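Local coordinates for putative esterase aq_1494 (Aquifex aeolicus, PDB 2EGR), which probably hydrolyses acyl-CoA thioesters as a hotdog-fold enzyme of the 4-hydroxybenzoyl-CoA thioesterase family, at residues N78-S83 and T88-V93; Y5-Q10 and F29-G34; F42-M47 and G51-L56. One frame throughout, in Å; residues are numbered along the deposited sequence.

Interaction 1 of 3, residues N78-S83 and T88-V93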
loop_
_atom_site.group_PDB
_atom_site.type_symbol
_atom_site.label_atom_id
_atom_site.label_comp_id
_atom_site.label_asym_id
_atom_site.label_seq_id
_atom_site.Cartn_x
_atom_site.Cartn_y
_atom_site.Cartn_z
ATOM N N ASN A 78 21.844 0.088 11.764
ATOM C CA ASN A 78 23.252 -0.289 11.927
ATOM C C ASN A 78 23.678 -1.339 10.891
ATOM O O ASN A 78 22.914 -2.264 10.619
ATOM C CB ASN A 78 23.478 -0.805 13.348
ATOM C CG ASN A 78 24.963 -1.141 13.630
ATOM O OD1 ASN A 78 25.854 -0.294 13.438
ATOM N ND2 ASN A 78 25.226 -2.373 14.072
ATOM N N LEU A 79 24.867 -1.185 10.299
ATOM C CA LEU A 79 25.431 -2.206 9.408
ATOM C C LEU A 79 25.956 -3.321 10.282
ATOM O O LEU A 79 26.778 -3.100 11.178
ATOM C CB LEU A 79 26.567 -1.657 8.523
ATOM C CG LEU A 79 27.255 -2.623 7.550
ATOM C CD1 LEU A 79 26.314 -3.008 6.431
ATOM C CD2 LEU A 79 28.569 -2.026 6.967
ATOM N N GLU A 80 25.432 -4.517 10.044
ATOM C CA GLU A 80 25.713 -5.672 10.896
ATOM C C GLU A 80 26.764 -6.559 10.292
ATOM O O GLU A 80 27.519 -7.205 11.005
ATOM C CB GLU A 80 24.436 -6.494 11.140
ATOM C CG GLU A 80 23.473 -5.888 12.154
ATOM C CD GLU A 80 24.103 -5.618 13.503
ATOM O OE1 GLU A 80 25.148 -6.234 13.817
ATOM O OE2 GLU A 80 23.568 -4.781 14.251
ATOM N N GLU A 81 26.802 -6.606 8.971
ATOM C CA GLU A 81 27.682 -7.519 8.269
ATOM C C GLU A 81 27.917 -6.999 6.868
ATOM O O GLU A 81 27.009 -6.441 6.237
ATOM C CB GLU A 81 27.103 -8.945 8.250
ATOM C CG GLU A 81 28.133 -10.037 7.924
ATOM C CD GLU A 81 28.285 -10.291 6.420
ATOM O OE1 GLU A 81 27.615 -9.588 5.627
ATOM O OE2 GLU A 81 29.071 -11.193 6.027
ATOM N N LEU A 82 29.158 -7.153 6.404
ATOM C CA LEU A 82 29.543 -6.755 5.055
ATOM C C LEU A 82 30.563 -7.744 4.485
ATOM O O LEU A 82 31.711 -7.783 4.940
ATOM C CB LEU A 82 30.094 -5.313 5.058
ATOM C CG LEU A 82 30.474 -4.610 3.749
ATOM C CD1 LEU A 82 29.274 -4.406 2.820
ATOM C CD2 LEU A 82 31.185 -3.264 4.028
ATOM N N SER A 83 30.149 -8.535 3.495
ATOM C CA SER A 83 31.047 -9.509 2.859
ATOM C C SER A 83 31.268 -9.164 1.397
ATOM O O SER A 83 30.788 -8.141 0.918
ATOM C CB SER A 83 30.505 -10.936 2.998
ATOM O OG SER A 83 29.427 -11.190 2.102
ATOM N N THR A 88 24.156 -6.889 5.659
ATOM C CA THR A 88 23.033 -7.058 6.599
ATOM C C THR A 88 22.885 -5.796 7.443
ATOM O O THR A 88 23.859 -5.338 8.066
ATOM C CB THR A 88 23.230 -8.305 7.538
ATOM O OG1 THR A 88 23.357 -9.468 6.730
ATOM C CG2 THR A 88 22.053 -8.520 8.489
ATOM N N PHE A 89 21.681 -5.211 7.431
ATOM C CA PHE A 89 21.359 -4.134 8.341
ATOM C C PHE A 89 20.511 -4.613 9.494
ATOM O O PHE A 89 19.671 -5.513 9.322
ATOM C CB PHE A 89 20.578 -3.001 7.633
ATOM C CG PHE A 89 21.380 -2.222 6.640
ATOM C CD1 PHE A 89 22.373 -1.341 7.053
ATOM C CD2 PHE A 89 21.097 -2.321 5.282
ATOM C CE1 PHE A 89 23.094 -0.589 6.100
ATOM C CE2 PHE A 89 21.806 -1.571 4.329
ATOM C CZ PHE A 89 22.810 -0.717 4.737
ATOM N N SER A 90 20.723 -4.003 10.659
ATOM C CA SER A 90 19.823 -4.145 11.791
ATOM C C SER A 90 19.109 -2.820 12.031
ATOM O O SER A 90 19.600 -1.747 11.637
ATOM C CB SER A 90 20.515 -4.678 13.060
ATOM O OG SER A 90 21.150 -3.667 13.817
ATOM N N TYR A 91 17.919 -2.908 12.597
ATOM C CA TYR A 91 17.073 -1.745 12.791
ATOM C C TYR A 91 16.459 -1.863 14.159
ATOM O O TYR A 91 16.040 -2.977 14.580
ATOM C CB TYR A 91 15.915 -1.652 11.755
ATOM C CG TYR A 91 16.287 -1.848 10.323
ATOM C CD1 TYR A 91 16.482 -0.776 9.485
ATOM C CD2 TYR A 91 16.411 -3.111 9.798
ATOM C CE1 TYR A 91 16.815 -0.959 8.149
ATOM C CE2 TYR A 91 16.744 -3.313 8.480
ATOM C CZ TYR A 91 16.958 -2.247 7.663
ATOM O OH TYR A 91 17.254 -2.489 6.374
ATOM N N ILE A 92 16.418 -0.746 14.883
ATOM C CA ILE A 92 15.569 -0.621 16.050
ATOM C C ILE A 92 14.618 0.558 15.857
ATOM O O ILE A 92 15.039 1.654 15.486
ATOM C CB ILE A 92 16.362 -0.439 17.398
ATOM C CG1 ILE A 92 17.359 -1.587 17.572
ATOM C CG2 ILE A 92 15.400 -0.420 18.570
ATOM C CD1 ILE A 92 18.635 -1.205 18.341
ATOM N N VAL A 93 13.336 0.300 16.067
ATOM C CA VAL A 93 12.336 1.360 15.965
ATOM C C VAL A 93 12.038 1.897 17.340
ATOM O O VAL A 93 11.564 1.160 18.217
ATOM C CB VAL A 93 11.043 0.872 15.278
ATOM C CG1 VAL A 93 10.009 2.040 15.227
ATOM C CG2 VAL A 93 11.368 0.328 13.877
HETATM O O HOH W 1 25.391 -10.288 4.907
#
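Glu80 reaches Ser90 through its torsions: CG lies beside the backbone N (chi1 -77°), and the bend at chi2 (-56°) brings the carboxylate to the Ser90 side chain. Ser90 meets it with OG set between its own backbone N and carbonyl carbon (chi1 84°). Ser90 OG donates to Glu80 OE2 at 2.7 Å, and Glu80 OE2 accepts with its anti lone pair. Asn78 ND2 also donates to Glu80 OE2 at 2.9 Å, from above the carboxylate plane. Glu80 OE2 lies close to the Asn78 amide plane.

The strands 78-82 and 88-93 run antiparallel. Asn78 and Ser90 form a hydrogen-bonded pair, and Ser90 N donates to Asn78 O at 2.8 Å. Leu79 and Phe89 form the next, non-hydrogen-bonded pair. Their side chains lie on the face away from Ser90, with Leu79 CD1 4.0 Å from Phe89 CE1. Leu126 of helix 120-126 also packs on Phe89.

The register then slips by one. Glu80 and Glu81 both face Thr88, a classic beta bulge. Thr88 O accepts from Glu80 N at 2.7 Å and only weakly from Glu81 N. Thr88 N returns a bond to Glu81 O at 2.9 Å.

In this part of the hairpin Asn78, Glu81, Thr88 and Ser90 lie on one face, and Leu79 and Phe89 on the other. The bulge turns Glu80 toward the partner strand, and two neutral donors gripping OE2 would probably steady its carboxylate charge and limit its rotation.

Interaction 2 of 3, residues Y5-Q10 and F29-G34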
loop_
_atom_site.group_PDB
_atom_site.type_symbol
_atom_site.label_atom_id
_atom_site.label_comp_id
_atom_site.label_asym_id
_atom_site.label_seq_id
_atom_site.Cartn_x
_atom_site.Cartn_y
_atom_site.Cartn_z
ATOM N N TYR A 5 16.783 7.681 11.254
ATOM C CA TYR A 5 15.743 8.171 10.344
ATOM C C TYR A 5 14.498 8.509 11.157
ATOM O O TYR A 5 13.967 7.676 11.852
ATOM C CB TYR A 5 15.456 7.100 9.273
ATOM C CG TYR A 5 14.387 7.483 8.287
ATOM C CD1 TYR A 5 14.591 8.522 7.379
ATOM C CD2 TYR A 5 13.153 6.786 8.235
ATOM C CE1 TYR A 5 13.618 8.867 6.459
ATOM C CE2 TYR A 5 12.175 7.139 7.306
ATOM C CZ TYR A 5 12.414 8.182 6.426
ATOM O OH TYR A 5 11.464 8.558 5.476
ATOM N N ARG A 6 14.023 9.755 11.112
ATOM C CA ARG A 6 12.885 10.147 11.941
ATOM C C ARG A 6 11.688 10.442 11.064
ATOM O O ARG A 6 11.799 11.134 10.045
ATOM C CB ARG A 6 13.241 11.383 12.785
ATOM C CG ARG A 6 12.186 11.883 13.687
ATOM C CD ARG A 6 13.017 12.396 14.921
ATOM N NE ARG A 6 12.308 13.426 15.578
ATOM C CZ ARG A 6 12.384 13.770 16.857
ATOM N NH1 ARG A 6 13.152 13.155 17.780
ATOM N NH2 ARG A 6 11.609 14.751 17.190
ATOM N N ARG A 7 10.539 9.929 11.482
ATOM C CA ARG A 7 9.401 9.739 10.610
ATOM C C ARG A 7 8.130 9.880 11.449
ATOM O O ARG A 7 8.102 9.494 12.622
ATOM C CB ARG A 7 9.504 8.311 9.978
ATOM C CG ARG A 7 8.392 7.852 9.024
ATOM C CD ARG A 7 8.146 8.772 7.858
ATOM N NE ARG A 7 7.765 7.939 6.713
ATOM C CZ ARG A 7 6.561 7.430 6.508
ATOM N NH1 ARG A 7 5.563 7.687 7.335
ATOM N NH2 ARG A 7 6.365 6.658 5.439
ATOM N N ARG A 8 7.079 10.442 10.847
ATOM C CA ARG A 8 5.765 10.463 11.486
ATOM C C ARG A 8 4.781 9.493 10.792
ATOM O O ARG A 8 4.781 9.409 9.569
ATOM C CB ARG A 8 5.234 11.886 11.425
ATOM C CG ARG A 8 3.902 12.114 12.005
ATOM C CD ARG A 8 3.540 13.581 11.800
ATOM N NE ARG A 8 4.476 14.441 12.533
ATOM C CZ ARG A 8 4.286 14.901 13.766
ATOM N NH1 ARG A 8 3.218 14.580 14.455
ATOM N NH2 ARG A 8 5.213 15.670 14.337
ATOM N N VAL A 9 3.963 8.800 11.593
ATOM C CA VAL A 9 2.960 7.827 11.063
ATOM C C VAL A 9 1.868 8.563 10.312
ATOM O O VAL A 9 1.245 9.479 10.849
ATOM C CB VAL A 9 2.312 6.987 12.178
ATOM C CG1 VAL A 9 1.147 6.095 11.562
ATOM C CG2 VAL A 9 3.356 6.129 12.929
ATOM N N GLN A 10 1.609 8.144 9.063
ATOM C CA GLN A 10 0.517 8.727 8.244
ATOM C C GLN A 10 -0.748 7.887 8.392
ATOM O O GLN A 10 -0.662 6.680 8.699
ATOM C CB GLN A 10 0.938 8.756 6.751
ATOM C CG GLN A 10 2.142 9.688 6.407
ATOM C CD GLN A 10 1.903 11.171 6.699
ATOM O OE1 GLN A 10 0.779 11.655 6.720
ATOM N NE2 GLN A 10 3.001 11.911 6.888
ATOM N N PHE A 29 11.739 0.701 6.892
ATOM C CA PHE A 29 13.171 0.296 6.789
ATOM C C PHE A 29 13.777 0.648 5.448
ATOM O O PHE A 29 14.943 1.034 5.357
ATOM C CB PHE A 29 13.348 -1.210 7.080
ATOM C CG PHE A 29 12.715 -1.650 8.347
ATOM C CD1 PHE A 29 12.643 -0.797 9.464
ATOM C CD2 PHE A 29 12.174 -2.937 8.463
ATOM C CE1 PHE A 29 12.037 -1.197 10.635
ATOM C CE2 PHE A 29 11.574 -3.339 9.640
ATOM C CZ PHE A 29 11.497 -2.489 10.734
ATOM N N GLU A 30 13.009 0.492 4.359
ATOM C CA GLU A 30 13.491 0.852 3.058
ATOM C C GLU A 30 13.722 2.363 3.012
ATOM O O GLU A 30 14.751 2.817 2.484
ATOM C CB GLU A 30 12.472 0.431 1.974
ATOM C CG GLU A 30 12.837 0.864 0.556
ATOM C CD GLU A 30 11.707 0.620 -0.434
ATOM O OE1 GLU A 30 11.522 -0.554 -0.861
ATOM O OE2 GLU A 30 11.059 1.621 -0.786
ATOM N N GLU A 31 12.791 3.143 3.545
ATOM C CA GLU A 31 13.026 4.594 3.536
ATOM C C GLU A 31 14.335 4.923 4.296
ATOM O O GLU A 31 15.112 5.821 3.883
ATOM C CB GLU A 31 11.857 5.325 4.178
ATOM C CG GLU A 31 10.524 5.136 3.453
ATOM C CD GLU A 31 9.398 5.994 4.057
ATOM O OE1 GLU A 31 9.623 6.780 5.015
ATOM O OE2 GLU A 31 8.286 5.871 3.550
ATOM N N ALA A 32 14.536 4.240 5.426
ATOM C CA ALA A 32 15.737 4.480 6.246
ATOM C C ALA A 32 17.010 4.135 5.484
ATOM O O ALA A 32 17.957 4.948 5.458
ATOM C CB ALA A 32 15.656 3.789 7.601
ATOM N N ARG A 33 17.047 2.964 4.826
ATOM C CA ARG A 33 18.187 2.601 3.984
ATOM C C ARG A 33 18.446 3.631 2.906
ATOM O O ARG A 33 19.589 3.976 2.661
ATOM C CB ARG A 33 18.005 1.231 3.327
ATOM C CG ARG A 33 17.946 0.105 4.315
ATOM C CD ARG A 33 18.111 -1.221 3.570
ATOM N NE ARG A 33 17.038 -1.441 2.590
ATOM C CZ ARG A 33 15.838 -1.969 2.872
ATOM N NH1 ARG A 33 15.486 -2.289 4.113
ATOM N NH2 ARG A 33 14.968 -2.125 1.889
ATOM N N GLY A 34 17.384 4.183 2.292
ATOM C CA GLY A 34 17.565 5.145 1.206
ATOM C C GLY A 34 18.168 6.445 1.714
ATOM O O GLY A 34 19.036 7.047 1.038
#
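Arg7 holds the carboxylate of Glu31 side-on, with two nitrogens bound to two oxygens. Arg7 NE donates to Glu31 OE1 at 2.8 Å on the syn side. Arg7 NH2 donates to Glu31 OE2, also at 2.8 Å, and its bond is nearly straight. The guanidinium and carboxylate planes are close to coplanar, 27° apart. Bends at chi2 (55°) and chi3 (146°) bring the NE and NH2 edge of Arg7 to Glu31.

Tyr5 OH adds a third bond, donating to Glu31 OE1 at 2.6 Å from the anti side, somewhat out of the carboxylate plane. OE1 therefore has two donors. OE2 has a second one in Tyr12 OH of the second subunit. The rest of the guanidinium is also engaged: Arg7 NH1 donates to Arg8 O at 2.9 Å, and Arg7 NH2 forms a further salt bridge with Glu13. With an alanine at this position instead of Arg7, the buried Glu31 carboxylate would probably lose its balancing charge and be freer to turn.

Packing continues from the polar group to Ala32. The Tyr5 ring stands nearly perpendicular to the carboxylate. One of its faces lies against the helix backbone, where Ala32 CA makes a CH-pi contact 4.2 Å from the Tyr5 ring centroid. Tyr5 CB touches Ala32 CB at 3.7 Å.

Strand 3-8 pairs with strand 72-82 in the sheet, and helix 22-39 lies against it. This is the helix-on-curved-sheet packing of the hotdog fold, here tied by Glu31 to a neighbouring subunit.

Interaction 3 of 3, residues F42-M47 and G51-L56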
loop_
_atom_site.group_PDB
_atom_site.type_symbol
_atom_site.label_atom_id
_atom_site.label_comp_id
_atom_site.label_asym_id
_atom_site.label_seq_id
_atom_site.Cartn_x
_atom_site.Cartn_y
_atom_site.Cartn_z
ATOM N N PHE A 42 25.759 8.669 -1.859
ATOM C CA PHE A 42 25.689 7.667 -2.933
ATOM C C PHE A 42 24.282 7.087 -2.901
ATOM O O PHE A 42 24.097 5.953 -2.435
ATOM C CB PHE A 42 26.743 6.557 -2.731
ATOM C CG PHE A 42 27.017 5.697 -3.966
ATOM C CD1 PHE A 42 26.199 5.745 -5.103
ATOM C CD2 PHE A 42 28.110 4.821 -3.977
ATOM C CE1 PHE A 42 26.467 4.946 -6.230
ATOM C CE2 PHE A 42 28.378 4.006 -5.090
ATOM C CZ PHE A 42 27.553 4.082 -6.223
ATOM N N PRO A 43 23.285 7.864 -3.394
ATOM C CA PRO A 43 21.914 7.380 -3.261
ATOM C C PRO A 43 21.721 6.142 -4.124
ATOM O O PRO A 43 22.423 5.978 -5.155
ATOM C CB PRO A 43 21.058 8.535 -3.810
ATOM C CG PRO A 43 21.990 9.716 -3.994
ATOM C CD PRO A 43 23.367 9.143 -4.133
ATOM N N TYR A 44 20.779 5.285 -3.698
ATOM C CA TYR A 44 20.422 4.094 -4.446
ATOM C C TYR A 44 20.097 4.392 -5.913
ATOM O O TYR A 44 20.461 3.612 -6.776
ATOM C CB TYR A 44 19.283 3.341 -3.751
ATOM C CG TYR A 44 18.930 2.037 -4.433
ATOM C CD1 TYR A 44 19.927 1.093 -4.732
ATOM C CD2 TYR A 44 17.621 1.754 -4.807
ATOM C CE1 TYR A 44 19.624 -0.109 -5.380
ATOM C CE2 TYR A 44 17.314 0.531 -5.449
ATOM C CZ TYR A 44 18.318 -0.376 -5.730
ATOM O OH TYR A 44 18.038 -1.561 -6.383
ATOM N N SER A 45 19.432 5.519 -6.187
ATOM C CA SER A 45 19.104 5.930 -7.553
ATOM C C SER A 45 20.342 5.978 -8.475
ATOM O O SER A 45 20.262 5.527 -9.611
ATOM C CB SER A 45 18.319 7.268 -7.589
ATOM O OG SER A 45 19.073 8.341 -7.012
ATOM N N LYS A 46 21.468 6.491 -7.969
ATOM C CA LYS A 46 22.762 6.471 -8.701
ATOM C C LYS A 46 23.348 5.059 -8.894
ATOM O O LYS A 46 23.936 4.775 -9.931
ATOM C CB LYS A 46 23.791 7.409 -8.053
ATOM C CG LYS A 46 24.915 7.858 -9.020
ATOM C CD LYS A 46 24.371 8.086 -10.450
ATOM C CE LYS A 46 25.440 8.512 -11.451
ATOM N NZ LYS A 46 25.640 10.004 -11.394
ATOM N N MET A 47 23.188 4.183 -7.908
ATOM C CA MET A 47 23.475 2.751 -8.084
ATOM C C MET A 47 22.695 2.131 -9.243
ATOM O O MET A 47 23.274 1.403 -10.059
ATOM C CB MET A 47 23.226 1.956 -6.802
ATOM C CG MET A 47 24.217 2.263 -5.688
ATOM S SD MET A 47 23.891 1.369 -4.206
ATOM C CE MET A 47 24.745 2.361 -2.993
ATOM N N GLY A 51 23.429 0.438 -13.342
ATOM C CA GLY A 51 22.857 -0.823 -13.764
ATOM C C GLY A 51 22.967 -1.830 -12.640
ATOM O O GLY A 51 22.907 -3.027 -12.880
ATOM N N LEU A 52 23.137 -1.333 -11.413
ATOM C CA LEU A 52 23.163 -2.168 -10.211
ATOM C C LEU A 52 21.772 -2.278 -9.605
ATOM O O LEU A 52 21.012 -1.310 -9.625
ATOM C CB LEU A 52 24.108 -1.581 -9.161
ATOM C CG LEU A 52 25.615 -1.613 -9.394
ATOM C CD1 LEU A 52 26.348 -0.874 -8.260
ATOM C CD2 LEU A 52 26.101 -3.047 -9.509
ATOM N N GLU A 53 21.450 -3.457 -9.078
ATOM C CA GLU A 53 20.228 -3.667 -8.286
ATOM C C GLU A 53 20.646 -4.156 -6.910
ATOM O O GLU A 53 21.491 -5.033 -6.815
ATOM C CB GLU A 53 19.293 -4.701 -8.959
ATOM C CG GLU A 53 17.989 -5.034 -8.160
ATOM C CD GLU A 53 17.221 -6.289 -8.668
ATOM O OE1 GLU A 53 17.631 -6.894 -9.697
ATOM O OE2 GLU A 53 16.199 -6.675 -8.024
ATOM N N VAL A 54 20.059 -3.600 -5.846
ATOM C CA VAL A 54 20.222 -4.184 -4.511
ATOM C C VAL A 54 19.055 -5.151 -4.263
ATOM O O VAL A 54 17.885 -4.756 -4.317
ATOM C CB VAL A 54 20.334 -3.114 -3.405
ATOM C CG1 VAL A 54 20.250 -3.744 -2.014
ATOM C CG2 VAL A 54 21.654 -2.305 -3.572
ATOM N N VAL A 55 19.389 -6.418 -4.034
ATOM C CA VAL A 55 18.387 -7.488 -3.956
ATOM C C VAL A 55 18.205 -7.947 -2.516
ATOM O O VAL A 55 19.161 -8.328 -1.829
ATOM C CB VAL A 55 18.734 -8.702 -4.890
ATOM C CG1 VAL A 55 17.788 -9.902 -4.621
ATOM C CG2 VAL A 55 18.705 -8.280 -6.341
ATOM N N LEU A 56 16.970 -7.903 -2.041
ATOM C CA LEU A 56 16.686 -8.394 -0.697
ATOM C C LEU A 56 16.652 -9.933 -0.631
ATOM O O LEU A 56 15.961 -10.597 -1.427
ATOM C CB LEU A 56 15.352 -7.823 -0.214
ATOM C CG LEU A 56 14.932 -8.260 1.189
ATOM C CD1 LEU A 56 15.848 -7.642 2.255
ATOM C CD2 LEU A 56 13.503 -7.850 1.451
#
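Tyr44 and Val54 make the hydrogen bond by which a side chain of the helix grips the strand. Val54 N donates to Tyr44 OH at 2.9 Å, and the bond is fairly straight (163°). With CG anti to the backbone N (chi1 -176°), the Tyr44 ring extends from the first turn of the helix to the strand backbone.

Backbone bonds close the other end. Leu52 N donates to Met47 O at 3.1 Å. Gly51 N makes a weak bond to the same oxygen. Gly51 has positive phi (99°), and this lets the chain turn out of the helix.

Apolar contacts also join helix and strand. Val54 CG2 lies 3.5 Å from Tyr44 CE1, oblique to the ring. Val54 CG2 is also 4.3 Å from Met47 SD. Met47 CB and Leu52 CB also lie 4.3 Å apart. Within the first segment, Met47 CE sits over the centre of the Phe42 ring. Leu37 of helix 22-39 packs on Tyr44 and Met47, and Val122 of helix 120-126 packs on Phe42 and Met47. Tyr69 of the second subunit touches Tyr44.

The bond from Leu52 N to Met47 O and the positive phi of Gly51 mark the helix end as a Schellman motif, with Gly51 as its C-prime residue. It makes a tight helix-to-strand turn that leads into strand 52-63 of the hotdog sheet.

In the fold
Along the chain the contacts come in series: interaction 2 closes first, then interaction 3, then interaction 1. All three reach the same antiparallel sheet. Interaction 2 sets helix 22-39 against strand 3-8. Interaction 3 leads from helix 44-50 into strand 52-63. Interaction 1 joins strands 72-82 and 86-95. The centres of interactions 1 and 2 are about 15 Å apart, yet they touch: Tyr91 OH and Arg33 NH1 probably share a hydrogen bond, and Phe29 stacks on Tyr91. Interaction 3 touches neither; its centre lies about 17 Å from that of interaction 1 and about 18 Å from that of interaction 2. Interactions 2 and 3 both meet the second subunit, so they link the fold to the assembly.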